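Local coordinates for protein exported gluconolactonase (Xanthomonas campestris pv. campestris, PDB 3DR2) that probably hydrolyses glucono-lactone to gluconate as a calcium-binding, six-bladed beta-propeller gluconolactonase of the SMP-30 family, at residues A[28-36]-A[297-305]; A[181-189]-A[220-230]. All coordinates share one frame; numbering follows the deposited sequence.

Contact 1. Residues A[28-36]-A[297-305]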
loop_
_atom_site.group_PDB
_atom_site.type_symbol
_atom_site.label_atom_id
_atom_site.label_comp_id
_atom_site.label_asym_id
_atom_site.label_seq_id
_atom_site.Cartn_x
_atom_site.Cartn_y
_atom_site.Cartn_z
ATOM N N LEU A 28 30.473 -13.574 17.500
ATOM C CA LEU A 28 29.083 -13.229 17.218
ATOM C C LEU A 28 28.135 -14.071 18.071
ATOM O O LEU A 28 27.061 -13.610 18.461
ATOM C CB LEU A 28 28.770 -13.428 15.734
ATOM C CG LEU A 28 27.322 -13.172 15.295
ATOM C CD1 LEU A 28 26.884 -11.778 15.724
ATOM C CD2 LEU A 28 27.221 -13.318 13.785
ATOM N N ALA A 29 28.533 -15.307 18.362
ATOM C CA ALA A 29 27.709 -16.189 19.180
ATOM C C ALA A 29 27.597 -15.589 20.575
ATOM O O ALA A 29 26.566 -15.707 21.230
ATOM C CB ALA A 29 28.333 -17.575 19.257
ATOM N N ALA A 30 28.668 -14.943 21.024
ATOM C CA ALA A 30 28.688 -14.318 22.341
ATOM C C ALA A 30 27.793 -13.080 22.341
ATOM O O ALA A 30 27.039 -12.844 23.287
ATOM C CB ALA A 30 30.109 -13.936 22.713
ATOM N N ARG A 31 27.881 -12.296 21.272
ATOM C CA ARG A 31 27.080 -11.082 21.131
ATOM C C ARG A 31 25.577 -11.376 21.169
ATOM O O ARG A 31 24.807 -10.657 21.812
ATOM C CB ARG A 31 27.424 -10.390 19.807
ATOM C CG ARG A 31 26.655 -9.100 19.541
ATOM C CD ARG A 31 27.192 -7.946 20.374
ATOM N NE ARG A 31 28.568 -7.617 20.012
ATOM C CZ ARG A 31 28.924 -6.991 18.891
ATOM N NH1 ARG A 31 30.204 -6.740 18.646
ATOM N NH2 ARG A 31 28.004 -6.598 18.024
ATOM N N LEU A 32 25.169 -12.438 20.480
ATOM C CA LEU A 32 23.760 -12.820 20.403
ATOM C C LEU A 32 23.232 -13.670 21.550
ATOM O O LEU A 32 22.074 -13.534 21.934
ATOM C CB LEU A 32 23.488 -13.565 19.094
ATOM C CG LEU A 32 23.803 -12.831 17.790
ATOM C CD1 LEU A 32 23.228 -13.610 16.622
ATOM C CD2 LEU A 32 23.207 -11.440 17.831
ATOM N N GLY A 33 24.066 -14.547 22.096
ATOM C CA GLY A 33 23.594 -15.406 23.168
ATOM C C GLY A 33 22.421 -16.219 22.647
ATOM O O GLY A 33 22.450 -16.684 21.509
ATOM N N ASP A 34 21.381 -16.378 23.461
ATOM C CA ASP A 34 20.203 -17.141 23.056
ATOM C C ASP A 34 19.065 -16.255 22.539
ATOM O O ASP A 34 17.896 -16.641 22.579
ATOM C CB ASP A 34 19.698 -17.985 24.232
ATOM C CG ASP A 34 20.640 -19.126 24.581
ATOM O OD1 ASP A 34 21.838 -18.866 24.822
ATOM O OD2 ASP A 34 20.179 -20.288 24.618
ATOM N N ALA A 35 19.413 -15.073 22.041
ATOM C CA ALA A 35 18.415 -14.141 21.527
ATOM C C ALA A 35 17.591 -14.749 20.399
ATOM O O ALA A 35 18.131 -15.403 19.506
ATOM C CB ALA A 35 19.099 -12.865 21.038
ATOM N N ARG A 36 16.280 -14.529 20.452
ATOM C CA ARG A 36 15.357 -15.021 19.435
ATOM C C ARG A 36 14.620 -13.815 18.854
ATOM O O ARG A 36 14.325 -12.862 19.570
ATOM C CB ARG A 36 14.362 -16.007 20.049
ATOM C CG ARG A 36 14.977 -17.349 20.433
ATOM C CD ARG A 36 15.368 -18.152 19.199
ATOM N NE ARG A 36 16.000 -19.429 19.535
ATOM C CZ ARG A 36 17.229 -19.551 20.032
ATOM N NH1 ARG A 36 17.975 -18.474 20.257
ATOM N NH2 ARG A 36 17.716 -20.755 20.302
ATOM N N PRO A 297 5.436 -6.611 5.469
ATOM C CA PRO A 297 4.483 -6.087 6.450
ATOM C C PRO A 297 5.055 -5.927 7.858
ATOM O O PRO A 297 4.402 -5.351 8.730
ATOM C CB PRO A 297 3.363 -7.132 6.437
ATOM C CG PRO A 297 3.495 -7.791 5.095
ATOM C CD PRO A 297 4.987 -7.911 4.943
ATOM N N CYS A 298 6.282 -6.391 8.066
ATOM C CA CYS A 298 6.857 -6.399 9.405
ATOM C C CYS A 298 8.008 -5.526 9.863
ATOM O O CYS A 298 8.830 -5.047 9.084
ATOM C CB CYS A 298 7.277 -7.828 9.750
ATOM S SG CYS A 298 6.076 -9.102 9.363
ATOM N N LEU A 299 8.058 -5.387 11.185
ATOM C CA LEU A 299 9.129 -4.704 11.894
ATOM C C LEU A 299 9.486 -5.776 12.931
ATOM O O LEU A 299 8.666 -6.110 13.790
ATOM C CB LEU A 299 8.635 -3.443 12.605
ATOM C CG LEU A 299 9.660 -2.364 12.991
ATOM C CD1 LEU A 299 9.404 -1.936 14.421
ATOM C CD2 LEU A 299 11.094 -2.843 12.828
ATOM N N TRP A 300 10.679 -6.346 12.818
ATOM C CA TRP A 300 11.113 -7.376 13.760
ATOM C C TRP A 300 12.181 -6.796 14.678
ATOM O O TRP A 300 12.755 -5.745 14.394
ATOM C CB TRP A 300 11.702 -8.571 13.013
ATOM C CG TRP A 300 10.771 -9.230 12.036
ATOM C CD1 TRP A 300 9.626 -9.924 12.321
ATOM C CD2 TRP A 300 10.937 -9.299 10.613
ATOM N NE1 TRP A 300 9.075 -10.427 11.164
ATOM C CE2 TRP A 300 9.859 -10.056 10.102
ATOM C CE3 TRP A 300 11.896 -8.796 9.722
ATOM C CZ2 TRP A 300 9.712 -10.325 8.736
ATOM C CZ3 TRP A 300 11.751 -9.064 8.362
ATOM C CH2 TRP A 300 10.665 -9.823 7.886
ATOM N N MET A 301 12.457 -7.481 15.784
ATOM C CA MET A 301 13.485 -7.006 16.700
ATOM C C MET A 301 14.198 -8.164 17.380
ATOM O O MET A 301 13.576 -9.159 17.745
ATOM C CB MET A 301 12.886 -6.073 17.763
ATOM C CG MET A 301 13.930 -5.410 18.672
ATOM S SD MET A 301 14.266 -6.302 20.244
ATOM C CE MET A 301 12.784 -5.860 21.149
ATOM N N LEU A 302 15.511 -8.025 17.529
ATOM C CA LEU A 302 16.335 -9.043 18.170
ATOM C C LEU A 302 16.989 -8.412 19.395
ATOM O O LEU A 302 17.908 -7.598 19.276
ATOM C CB LEU A 302 17.416 -9.541 17.206
ATOM C CG LEU A 302 18.205 -10.769 17.671
ATOM C CD1 LEU A 302 17.271 -11.961 17.761
ATOM C CD2 LEU A 302 19.340 -11.063 16.696
ATOM N N PRO A 303 16.527 -8.787 20.596
ATOM C CA PRO A 303 17.079 -8.241 21.837
ATOM C C PRO A 303 18.332 -8.986 22.280
ATOM O O PRO A 303 18.286 -10.174 22.587
ATOM C CB PRO A 303 15.922 -8.406 22.810
ATOM C CG PRO A 303 15.364 -9.732 22.400
ATOM C CD PRO A 303 15.391 -9.689 20.876
ATOM N N LEU A 304 19.451 -8.275 22.314
ATOM C CA LEU A 304 20.715 -8.878 22.701
ATOM C C LEU A 304 20.895 -8.884 24.207
ATOM O O LEU A 304 20.338 -8.047 24.914
ATOM C CB LEU A 304 21.881 -8.119 22.064
ATOM C CG LEU A 304 21.857 -7.986 20.543
ATOM C CD1 LEU A 304 23.083 -7.219 20.073
ATOM C CD2 LEU A 304 21.811 -9.363 19.919
ATOM N N PRO A 305 21.670 -9.845 24.721
ATOM C CA PRO A 305 21.898 -9.907 26.164
ATOM C C PRO A 305 22.909 -8.839 26.585
ATOM O O PRO A 305 23.616 -8.311 25.696
ATOM C CB PRO A 305 22.412 -11.330 26.366
ATOM C CG PRO A 305 23.138 -11.607 25.082
ATOM C CD PRO A 305 22.185 -11.052 24.049
ATOM O OXT PRO A 305 22.989 -8.540 27.795
HETATM O O HOH W 1 25.503 -8.469 23.464
#
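Leu302 and Leu304, near the C terminus of this six-bladed beta-propeller, pack against the end of helix 26-32 and the turn that follows it. Strand 298-303 lies in a blade sheet between strands 38-41 and 290-295. The Leu302 side chain can be followed outward. Its CB does not point at the helix, but with CG anti to the backbone N (chi1 -170°) the branched end swings toward helix and turn. Leu302 CG comes within 4.1 Å of Ala35 CB. The chain then forks. Leu302 CD1 goes to the backbone just past the turn, 3.4 Å from Arg36 C. Leu302 CD2 goes to the helix and meets Leu32 CD2 at 4.0 Å, the two side chains crossing at about a right angle. Leu32 CD2 is shared, for Leu304 CD2 presses on it at 3.3 Å, tighter than a usual carbon contact. The other Leu304 methyl, CD1, touches the aliphatic CG and CD of Arg31. The guanidinium of Arg31 is engaged elsewhere, in a salt bridge with Asp247 and a cation-pi contact with Trp251. Gly33 leaves the helix with positive phi, within a type II' turn from Leu32 to Ala35. This turn points Ala35 CB at the strand, 3.2 Å from Pro303 O. The Pro305 ring covers the helix end, with its CD 3.3 Å from Leu32 O. One water bridges the backbones, donating to Arg31 O at 2.8 Å and to Pro305 O.

Contact 2. Residues A[181-189]-A[220-230]; sequences LQRMADLDH and FAWRDGALHDR
Met184 packs on Trp222 and Leu227 where two four-stranded antiparallel sheets of the beta-propeller meet. Strand 182-187 is an outermost strand of one sheet. In the other, strands 220-223 and 226-230 form a hairpin with a type II' turn from Arg223 to Ala226. Met184 and Ala185 make a classic beta bulge opposite Val171, and both CB atoms point toward the hairpin. The Met184 chain bends at chi2 and chi3. Its CE reaches Gly225 O at 3.7 Å and Trp222 CZ3 at 4.0 Å, while CB rests on Leu227 CD1. A water links the backbones, donating to Met184 O and accepting from Leu227 N. Ala185 CB also touches Leu227 CD1, at 4.0 Å, and lies near Phe220 CZ. The CB of Asp186 points away from the hairpin. Its carboxylate takes a side-on, two-nitrogen salt bridge from Arg183, and its OD1 also bonds Ser170. The extended Arg230 chain brings its guanidinium end-on to the backbone of Asp186. Both terminal nitrogens donate to Asp186 O, NH1 at 2.8 Å (N-H...O angle 135°) and NH2 at 2.7 Å (142°). Phe220 CZ sits over one face of that guanidinium, toward its rim. Leu187 follows, with CG 3.3 Å from Arg230 NH2. Leu187 CD2 lies at the edge of the Phe220 ring, in the ring plane, 3.9 Å from Phe220 CE2.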
loop_
_atom_site.group_PDB
_atom_site.type_symbol
_atom_site.label_atom_id
_atom_site.label_comp_id
_atom_site.label_asym_id
_atom_site.label_seq_id
_atom_site.Cartn_x
_atom_site.Cartn_y
_atom_site.Cartn_z
ATOM N N LEU A 181 24.578 20.411 -2.967
ATOM C CA LEU A 181 24.716 18.965 -3.067
ATOM C C LEU A 181 26.049 18.621 -3.710
ATOM O O LEU A 181 26.501 19.308 -4.624
ATOM C CB LEU A 181 23.595 18.375 -3.924
ATOM C CG LEU A 181 22.396 17.735 -3.228
ATOM C CD1 LEU A 181 21.483 17.120 -4.270
ATOM C CD2 LEU A 181 22.880 16.670 -2.254
ATOM N N GLN A 182 26.668 17.550 -3.231
ATOM C CA GLN A 182 27.943 17.091 -3.762
ATOM C C GLN A 182 27.784 15.690 -4.333
ATOM O O GLN A 182 27.418 14.757 -3.616
ATOM C CB GLN A 182 28.994 17.046 -2.657
ATOM C CG GLN A 182 29.322 18.380 -2.025
ATOM C CD GLN A 182 29.930 18.207 -0.649
ATOM O OE1 GLN A 182 29.243 17.824 0.296
ATOM N NE2 GLN A 182 31.220 18.477 -0.531
ATOM N N ARG A 183 28.049 15.555 -5.626
ATOM C CA ARG A 183 27.981 14.267 -6.308
ATOM C C ARG A 183 29.288 13.579 -5.932
ATOM O O ARG A 183 30.362 13.958 -6.406
ATOM C CB ARG A 183 27.890 14.507 -7.811
ATOM C CG ARG A 183 27.886 13.275 -8.692
ATOM C CD ARG A 183 27.783 13.724 -10.135
ATOM N NE ARG A 183 27.967 12.649 -11.099
ATOM C CZ ARG A 183 27.901 12.828 -12.414
ATOM N NH1 ARG A 183 27.654 14.036 -12.901
ATOM N NH2 ARG A 183 28.093 11.807 -13.243
ATOM N N MET A 184 29.195 12.563 -5.078
ATOM C CA MET A 184 30.381 11.872 -4.587
ATOM C C MET A 184 30.812 10.627 -5.351
ATOM O O MET A 184 31.992 10.257 -5.334
ATOM C CB MET A 184 30.176 11.527 -3.113
ATOM C CG MET A 184 29.607 12.677 -2.292
ATOM S SD MET A 184 30.608 14.189 -2.371
ATOM C CE MET A 184 32.188 13.492 -1.991
ATOM N N ALA A 185 29.869 9.968 -6.011
ATOM C CA ALA A 185 30.190 8.769 -6.774
ATOM C C ALA A 185 28.974 8.301 -7.540
ATOM O O ALA A 185 27.841 8.537 -7.124
ATOM C CB ALA A 185 30.666 7.669 -5.842
ATOM N N ASP A 186 29.207 7.647 -8.673
ATOM C CA ASP A 186 28.108 7.127 -9.467
ATOM C C ASP A 186 28.170 5.610 -9.361
ATOM O O ASP A 186 29.250 5.020 -9.425
ATOM C CB ASP A 186 28.224 7.558 -10.931
ATOM C CG ASP A 186 28.291 9.065 -11.097
ATOM O OD1 ASP A 186 27.677 9.798 -10.289
ATOM O OD2 ASP A 186 28.949 9.522 -12.057
ATOM N N LEU A 187 27.014 4.984 -9.178
ATOM C CA LEU A 187 26.946 3.535 -9.049
ATOM C C LEU A 187 25.769 2.993 -9.854
ATOM O O LEU A 187 25.101 3.735 -10.574
ATOM C CB LEU A 187 26.796 3.148 -7.570
ATOM C CG LEU A 187 27.808 3.723 -6.565
ATOM C CD1 LEU A 187 27.402 5.141 -6.178
ATOM C CD2 LEU A 187 27.852 2.851 -5.323
ATOM N N ASP A 188 25.522 1.693 -9.735
ATOM C CA ASP A 188 24.416 1.060 -10.441
ATOM C C ASP A 188 23.357 0.738 -9.396
ATOM O O ASP A 188 23.490 -0.242 -8.664
ATOM C CB ASP A 188 24.882 -0.234 -11.111
ATOM C CG ASP A 188 23.884 -0.761 -12.127
ATOM O OD1 ASP A 188 22.707 -0.336 -12.104
ATOM O OD2 ASP A 188 24.275 -1.614 -12.950
ATOM N N HIS A 189 22.321 1.567 -9.319
ATOM C CA HIS A 189 21.251 1.371 -8.346
ATOM C C HIS A 189 21.777 1.341 -6.911
ATOM O O HIS A 189 21.556 0.371 -6.172
ATOM C CB HIS A 189 20.496 0.078 -8.653
ATOM C CG HIS A 189 19.683 0.142 -9.907
ATOM N ND1 HIS A 189 18.343 0.459 -9.913
ATOM C CD2 HIS A 189 20.034 -0.027 -11.204
ATOM C CE1 HIS A 189 17.902 0.480 -11.157
ATOM N NE2 HIS A 189 18.909 0.188 -11.960
ATOM N N PHE A 220 34.179 2.271 -0.045
ATOM C CA PHE A 220 34.914 3.420 -0.566
ATOM C C PHE A 220 35.770 4.003 0.543
ATOM O O PHE A 220 35.459 3.858 1.727
ATOM C CB PHE A 220 33.955 4.518 -1.019
ATOM C CG PHE A 220 33.187 4.199 -2.265
ATOM C CD1 PHE A 220 33.716 4.491 -3.515
ATOM C CD2 PHE A 220 31.902 3.669 -2.186
ATOM C CE1 PHE A 220 32.977 4.269 -4.669
ATOM C CE2 PHE A 220 31.152 3.442 -3.334
ATOM C CZ PHE A 220 31.687 3.744 -4.582
ATOM N N ALA A 221 36.848 4.674 0.157
ATOM C CA ALA A 221 37.711 5.320 1.128
ATOM C C ALA A 221 37.242 6.769 1.187
ATOM O O ALA A 221 37.170 7.441 0.161
ATOM C CB ALA A 221 39.172 5.260 0.674
ATOM N N TRP A 222 36.895 7.237 2.379
ATOM C CA TRP A 222 36.455 8.615 2.556
ATOM C C TRP A 222 37.630 9.380 3.147
ATOM O O TRP A 222 37.857 9.358 4.354
ATOM C CB TRP A 222 35.247 8.676 3.503
ATOM C CG TRP A 222 34.829 10.066 3.943
ATOM C CD1 TRP A 222 34.546 10.460 5.220
ATOM C CD2 TRP A 222 34.603 11.217 3.111
ATOM N NE1 TRP A 222 34.160 11.777 5.239
ATOM C CE2 TRP A 222 34.183 12.267 3.960
ATOM C CE3 TRP A 222 34.711 11.461 1.737
ATOM C CZ2 TRP A 222 33.870 13.544 3.479
ATOM C CZ3 TRP A 222 34.399 12.736 1.256
ATOM C CH2 TRP A 222 33.983 13.759 2.128
ATOM N N ARG A 223 38.402 10.022 2.282
ATOM C CA ARG A 223 39.555 10.794 2.730
ATOM C C ARG A 223 39.653 12.043 1.874
ATOM O O ARG A 223 39.339 12.017 0.680
ATOM C CB ARG A 223 40.838 9.964 2.636
ATOM C CG ARG A 223 41.239 9.534 1.239
ATOM C CD ARG A 223 42.665 8.993 1.256
ATOM N NE ARG A 223 43.155 8.687 -0.084
ATOM C CZ ARG A 223 42.713 7.674 -0.822
ATOM N NH1 ARG A 223 41.772 6.870 -0.345
ATOM N NH2 ARG A 223 43.208 7.463 -2.033
ATOM N N ASP A 224 40.102 13.133 2.488
ATOM C CA ASP A 224 40.178 14.409 1.801
ATOM C C ASP A 224 38.733 14.828 1.574
ATOM O O ASP A 224 37.902 14.699 2.472
ATOM C CB ASP A 224 40.916 14.284 0.469
ATOM C CG ASP A 224 42.417 14.335 0.637
ATOM O OD1 ASP A 224 42.984 13.419 1.273
ATOM O OD2 ASP A 224 43.031 15.302 0.137
ATOM N N GLY A 225 38.417 15.318 0.384
ATOM C CA GLY A 225 37.050 15.728 0.130
ATOM C C GLY A 225 36.352 14.826 -0.858
ATOM O O GLY A 225 35.446 15.259 -1.566
ATOM N N ALA A 226 36.762 13.563 -0.916
ATOM C CA ALA A 226 36.144 12.647 -1.859
ATOM C C ALA A 226 36.242 11.181 -1.470
ATOM O O ALA A 226 36.916 10.813 -0.507
ATOM C CB ALA A 226 36.748 12.851 -3.247
ATOM N N LEU A 227 35.540 10.356 -2.239
ATOM C CA LEU A 227 35.532 8.916 -2.049
ATOM C C LEU A 227 36.594 8.357 -2.981
ATOM O O LEU A 227 36.655 8.721 -4.157
ATOM C CB LEU A 227 34.157 8.343 -2.400
ATOM C CG LEU A 227 33.014 8.826 -1.500
ATOM C CD1 LEU A 227 31.687 8.270 -1.995
ATOM C CD2 LEU A 227 33.285 8.400 -0.065
ATOM N N HIS A 228 37.433 7.480 -2.452
ATOM C CA HIS A 228 38.505 6.887 -3.235
ATOM C C HIS A 228 38.503 5.372 -3.106
ATOM O O HIS A 228 37.708 4.796 -2.364
ATOM C CB HIS A 228 39.859 7.424 -2.756
ATOM C CG HIS A 228 40.044 8.896 -2.966
ATOM N ND1 HIS A 228 40.273 9.447 -4.209
ATOM C CD2 HIS A 228 40.032 9.931 -2.092
ATOM C CE1 HIS A 228 40.393 10.759 -4.092
ATOM N NE2 HIS A 228 40.250 11.077 -2.818
ATOM N N ASP A 229 39.408 4.745 -3.850
ATOM C CA ASP A 229 39.607 3.301 -3.844
ATOM C C ASP A 229 38.361 2.428 -3.741
ATOM O O ASP A 229 38.180 1.691 -2.775
ATOM C CB ASP A 229 40.585 2.947 -2.727
ATOM C CG ASP A 229 41.801 3.856 -2.717
ATOM O OD1 ASP A 229 42.378 4.084 -3.802
ATOM O OD2 ASP A 229 42.179 4.343 -1.630
ATOM N N ARG A 230 37.522 2.504 -4.766
ATOM C CA ARG A 230 36.295 1.721 -4.848
ATOM C C ARG A 230 36.663 0.235 -4.877
ATOM O O ARG A 230 37.582 -0.168 -5.599
ATOM C CB ARG A 230 35.568 2.115 -6.129
ATOM C CG ARG A 230 34.173 1.586 -6.328
ATOM C CD ARG A 230 33.558 2.436 -7.429
ATOM N NE ARG A 230 32.167 2.137 -7.733
ATOM C CZ ARG A 230 31.363 2.982 -8.370
ATOM N NH1 ARG A 230 31.819 4.170 -8.750
ATOM N NH2 ARG A 230 30.111 2.637 -8.637
HETATM O O HOH W 2 33.992 11.667 -4.225
#

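In the fold
From the N terminus, the chain passes through short edge strands and then helix 26-32, whose end and following turn form the first half of contact 1. Its partner, residues 297-305, comes only at the C terminus, so contact 1 closes a loop of 260 residues that spans most of the propeller. Contact 2 is nested inside this loop. It closes a much shorter one of 30 residues, joining the sheet that ends in strand 182-187 to the next sheet along the chain. The centres of contact 1 and contact 2 are about 33 Å apart, on opposite sides of the chain's centre. Contact 1 ties helix 26-32 to a sheet where strands 38-41 and 298-303, from early and late in the chain, lie side by side.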